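Local coordinates for protein dehalogenase-like hydrolase (Ralstonia solanacearum, PDB 3UMB) that probably catalyses the hydrolytic dehalogenation of small (S)-2-haloalkanoic acids to the corresponding (R)-2-hydroxyalkanoic acids, as a member of the HAD-like hydrolase superfamily, at residues F101-P106 with H217-L222; V170-I175 with H191-F196. All blocks are in the same frame, centred on the assembly; numbering follows the deposited sequence.

Contact 1: residues F101-P106 with H217-L222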
# COMPACT_ATOMS: atom_id res chain seq x y z
N PHE A 101 -7.86 21.62 -11.89
CA PHE A 101 -6.74 22.52 -11.99
C PHE A 101 -7.02 23.40 -13.23
O PHE A 101 -7.07 22.90 -14.37
CB PHE A 101 -5.40 21.75 -12.08
CG PHE A 101 -5.10 20.86 -10.87
CD1 PHE A 101 -4.29 21.32 -9.83
CD2 PHE A 101 -5.61 19.58 -10.78
CE1 PHE A 101 -3.99 20.51 -8.72
CE2 PHE A 101 -5.30 18.76 -9.68
CZ PHE A 101 -4.51 19.23 -8.64
N PRO A 102 -7.23 24.71 -13.02
CA PRO A 102 -7.63 25.73 -13.99
C PRO A 102 -6.97 25.64 -15.38
O PRO A 102 -7.57 25.97 -16.41
CB PRO A 102 -7.20 27.03 -13.29
CG PRO A 102 -7.42 26.72 -11.82
CD PRO A 102 -7.04 25.28 -11.66
N GLU A 103 -5.72 25.20 -15.37
CA GLU A 103 -4.96 24.87 -16.56
C GLU A 103 -5.52 23.70 -17.40
O GLU A 103 -5.29 23.63 -18.61
CB GLU A 103 -3.52 24.52 -16.13
CG GLU A 103 -3.47 23.62 -14.85
CD GLU A 103 -2.26 22.70 -14.78
OE1 GLU A 103 -1.30 22.93 -15.55
OE2 GLU A 103 -2.29 21.74 -13.96
N ASN A 104 -6.23 22.78 -16.76
CA ASN A 104 -6.64 21.54 -17.44
C ASN A 104 -7.52 21.75 -18.71
O ASN A 104 -7.17 21.31 -19.83
CB ASN A 104 -7.35 20.61 -16.43
CG ASN A 104 -6.36 19.99 -15.41
OD1 ASN A 104 -5.16 20.06 -15.60
ND2 ASN A 104 -6.89 19.37 -14.33
N VAL A 105 -8.66 22.42 -18.51
CA VAL A 105 -9.74 22.39 -19.50
C VAL A 105 -9.32 22.92 -20.89
O VAL A 105 -9.85 22.43 -21.90
CB VAL A 105 -11.02 23.07 -18.98
CG1 VAL A 105 -12.21 22.59 -19.78
CG2 VAL A 105 -11.26 22.78 -17.49
N PRO A 106 -8.39 23.91 -20.95
CA PRO A 106 -7.88 24.35 -22.28
C PRO A 106 -6.94 23.35 -22.94
O PRO A 106 -7.03 23.13 -24.17
CB PRO A 106 -7.08 25.64 -21.97
CG PRO A 106 -7.10 25.81 -20.48
CD PRO A 106 -8.12 24.90 -19.89
N HIS A 217 5.52 18.95 -14.37
CA HIS A 217 5.03 19.56 -13.14
C HIS A 217 3.55 19.79 -13.17
O HIS A 217 2.92 19.87 -12.12
CB HIS A 217 5.77 20.88 -12.90
CG HIS A 217 5.22 21.69 -11.79
ND1 HIS A 217 4.61 22.92 -11.99
CD2 HIS A 217 5.17 21.46 -10.45
CE1 HIS A 217 4.19 23.39 -10.82
NE2 HIS A 217 4.53 22.53 -9.87
N ASP A 218 2.99 19.89 -14.37
CA ASP A 218 1.58 20.19 -14.55
C ASP A 218 1.08 19.76 -15.91
O ASP A 218 1.83 19.24 -16.75
CB ASP A 218 1.32 21.68 -14.33
CG ASP A 218 2.13 22.56 -15.28
OD1 ASP A 218 2.90 22.03 -16.14
OD2 ASP A 218 2.00 23.80 -15.11
N MSE A 219 -0.22 19.95 -16.12
CA MSE A 219 -0.89 19.52 -17.33
C MSE A 219 -0.41 20.13 -18.62
O MSE A 219 -0.47 19.53 -19.72
CB MSE A 219 -2.36 19.80 -17.15
CG MSE A 219 -2.96 18.71 -16.33
SE MSE A 219 -3.47 17.24 -17.53
CE MSE A 219 -5.36 17.79 -17.73
N ARG A 220 0.09 21.35 -18.47
CA ARG A 220 0.60 22.12 -19.58
C ARG A 220 1.95 21.58 -19.96
O ARG A 220 2.30 21.59 -21.13
CB ARG A 220 0.63 23.59 -19.19
CG ARG A 220 -0.77 24.14 -18.85
CD ARG A 220 -0.79 25.60 -18.33
NE ARG A 220 -0.28 25.71 -16.96
CZ ARG A 220 -0.38 26.79 -16.19
NH1 ARG A 220 -1.02 27.88 -16.62
NH2 ARG A 220 0.16 26.78 -14.97
N ASP A 221 2.72 21.05 -19.01
CA ASP A 221 3.90 20.29 -19.44
C ASP A 221 3.51 19.08 -20.27
O ASP A 221 4.27 18.69 -21.16
CB ASP A 221 4.79 19.88 -18.27
CG ASP A 221 5.53 21.06 -17.65
OD1 ASP A 221 5.93 22.00 -18.38
OD2 ASP A 221 5.69 21.04 -16.41
N LEU A 222 2.36 18.47 -19.97
CA LEU A 222 1.90 17.27 -20.70
C LEU A 222 1.61 17.61 -22.17
O LEU A 222 2.03 16.89 -23.08
CB LEU A 222 0.65 16.64 -20.06
CG LEU A 222 -0.12 15.73 -21.05
CD1 LEU A 222 0.61 14.45 -21.36
CD2 LEU A 222 -1.49 15.43 -20.56
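A salt-bridge network of E103, D218 and R220 joins the F101-N104 turn that leads into helix 104-112 to the N-terminal end of helix 219-227. E103 reaches across with its carboxylate. Its OE1 lies 3.3 Å from R220 NE, a salt bridge, and E103 OE2 forms a salt bridge with R200 NH1 from a loop of the same chain. The E103 carboxylate also faces the start of the helix. M219 N makes two weak hydrogen bonds to it, one to E103 OE1 at 3.2 Å and a straighter one to E103 OE2 at 3.5 Å. Beyond CG the E103 chain is extended, which carries the carboxylate across to M219 N. E103 CB lies over one face of the R220 guanidinium, toward its rim. D218 OD2 meets that group at its edge, in plane, with R220 NE 3.5 Å from D218 OD2. The two carboxylates come close, and R220, with R200 on E103 OE2, probably offsets their repulsion. N104 CB packs 3.7 Å from M219 CE, and N104 ND2 donates a hydrogen bond to T14 O. D218 is the N-cap of helix 219-227: its OD1 accepts from D221 N at 3.0 Å, from above the carboxylate plane.

Contact 2: residues V170-I175 with H191-F196; sequences VPAAQI and HGFTTF
A172, I175, F193 and T194 form the first shell where strands 175-179 and 194-198 of the parallel HAD core sheet begin side by side. A172 CB sits over the centre of the F193 ring, 4.2 Å from the centroid and 10° off the ring normal, a CH-pi contact. I175 meets the same ring at its edge, with I175 CB 3.8 Å from F193 CD1. The I175 side chain runs alongside F193, both extending in one direction. Beyond the ring the backbones pair. T194 N donates to I175 O at 3.3 Å. T194 OG1 adds a weak hydrogen bond to A173 O at 3.2 Å. F193 CA also makes a CA-H...O contact with A172 O at 3.4 Å. Further out, P165 of helix 163-168 touches both A172 and F193, and F177 meets the F193 ring. Helix 182-191 ends in a Schellman motif with G192, at positive phi, as its C-prime residue. This turn brings the chain into strand 194-198 and puts G192 O against the 3-10 segment 172-174, where G192 O lies 3.7 Å from A172 CB.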
# COMPACT_ATOMS: atom_id res chain seq x y z
N VAL A 170 -7.55 0.17 -29.11
CA VAL A 170 -6.12 0.27 -29.45
C VAL A 170 -5.23 -0.44 -28.40
O VAL A 170 -5.63 -0.56 -27.24
CB VAL A 170 -5.66 1.75 -29.61
CG1 VAL A 170 -6.51 2.46 -30.68
CG2 VAL A 170 -5.73 2.51 -28.29
N PRO A 171 -4.05 -0.93 -28.82
CA PRO A 171 -3.08 -1.50 -27.90
C PRO A 171 -2.66 -0.45 -26.91
O PRO A 171 -2.71 0.73 -27.23
CB PRO A 171 -1.87 -1.82 -28.80
CG PRO A 171 -2.41 -1.97 -30.12
CD PRO A 171 -3.62 -1.08 -30.22
N ALA A 172 -2.23 -0.89 -25.73
CA ALA A 172 -1.60 -0.04 -24.70
C ALA A 172 -0.50 0.90 -25.26
O ALA A 172 -0.44 2.08 -24.90
CB ALA A 172 -1.00 -0.93 -23.60
N ALA A 173 0.35 0.36 -26.13
CA ALA A 173 1.48 1.15 -26.67
C ALA A 173 1.05 2.43 -27.36
O ALA A 173 1.81 3.40 -27.42
CB ALA A 173 2.34 0.33 -27.58
N GLN A 174 -0.19 2.46 -27.83
CA GLN A 174 -0.69 3.61 -28.57
C GLN A 174 -1.59 4.53 -27.73
O GLN A 174 -2.20 5.44 -28.27
CB GLN A 174 -1.47 3.13 -29.81
CG GLN A 174 -0.60 2.36 -30.83
CD GLN A 174 -1.42 1.66 -31.93
OE1 GLN A 174 -2.55 2.08 -32.26
NE2 GLN A 174 -0.85 0.59 -32.50
N ILE A 175 -1.70 4.27 -26.43
CA ILE A 175 -2.43 5.16 -25.53
C ILE A 175 -1.39 5.87 -24.69
O ILE A 175 -0.42 5.26 -24.24
CB ILE A 175 -3.46 4.39 -24.66
CG1 ILE A 175 -4.47 3.68 -25.57
CG2 ILE A 175 -4.19 5.31 -23.68
CD1 ILE A 175 -5.61 2.95 -24.83
N HIS A 191 2.52 -2.11 -17.75
CA HIS A 191 1.48 -2.70 -18.58
C HIS A 191 1.72 -2.50 -20.08
O HIS A 191 1.20 -3.24 -20.90
CB HIS A 191 0.13 -2.13 -18.18
CG HIS A 191 -1.05 -2.81 -18.81
ND1 HIS A 191 -1.45 -4.08 -18.44
CD2 HIS A 191 -1.91 -2.41 -19.77
CE1 HIS A 191 -2.53 -4.41 -19.13
NE2 HIS A 191 -2.83 -3.41 -19.94
N GLY A 192 2.54 -1.51 -20.42
CA GLY A 192 2.93 -1.24 -21.81
C GLY A 192 2.41 0.07 -22.40
O GLY A 192 2.47 0.24 -23.62
N PHE A 193 1.86 0.98 -21.59
CA PHE A 193 1.44 2.30 -22.10
C PHE A 193 2.63 3.20 -22.29
O PHE A 193 3.68 3.02 -21.68
CB PHE A 193 0.54 3.07 -21.14
CG PHE A 193 -0.77 2.40 -20.85
CD1 PHE A 193 -1.89 2.67 -21.63
CD2 PHE A 193 -0.89 1.52 -19.77
CE1 PHE A 193 -3.11 2.05 -21.35
CE2 PHE A 193 -2.10 0.94 -19.48
CZ PHE A 193 -3.23 1.21 -20.27
N THR A 194 2.45 4.21 -23.13
CA THR A 194 3.34 5.37 -23.09
C THR A 194 2.79 6.18 -21.95
O THR A 194 1.60 6.50 -21.93
CB THR A 194 3.26 6.27 -24.37
OG1 THR A 194 3.46 5.46 -25.54
CG2 THR A 194 4.31 7.39 -24.31
N THR A 195 3.62 6.52 -20.97
CA THR A 195 3.09 7.21 -19.83
C THR A 195 3.77 8.57 -19.58
O THR A 195 4.96 8.75 -19.81
CB THR A 195 3.26 6.34 -18.57
OG1 THR A 195 4.65 6.22 -18.31
CG2 THR A 195 2.69 4.97 -18.77
N PHE A 196 2.98 9.49 -19.04
CA PHE A 196 3.46 10.77 -18.61
C PHE A 196 3.08 10.96 -17.14
O PHE A 196 1.93 10.79 -16.78
CB PHE A 196 2.81 11.87 -19.45
CG PHE A 196 3.32 13.25 -19.14
CD1 PHE A 196 4.41 13.78 -19.86
CD2 PHE A 196 2.74 14.02 -18.13
CE1 PHE A 196 4.92 15.03 -19.57
CE2 PHE A 196 3.25 15.31 -17.84
CZ PHE A 196 4.34 15.81 -18.57

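From the N terminus the chain first passes through strands 6-9 and 16-17, four helices between residues 19 and 96, and strand 99-100. Residues 101-106 then open the loop that contact 1 closes at 217-222, with 110 residues between. Contact 2 is nested inside this loop. It closes a short one of 15 residues, from 170-175 through strand 175-179 and helix 182-191 to 191-196, a beta-alpha-beta unit. Contact 1 joins helix 104-112 to the C-terminal helix 219-227, which follows the edge strand 214-216. The contact centres are about 21 Å apart, yet the contacts touch. F196 of strand 194-198 packs its CZ 3.6 Å from L222 CA.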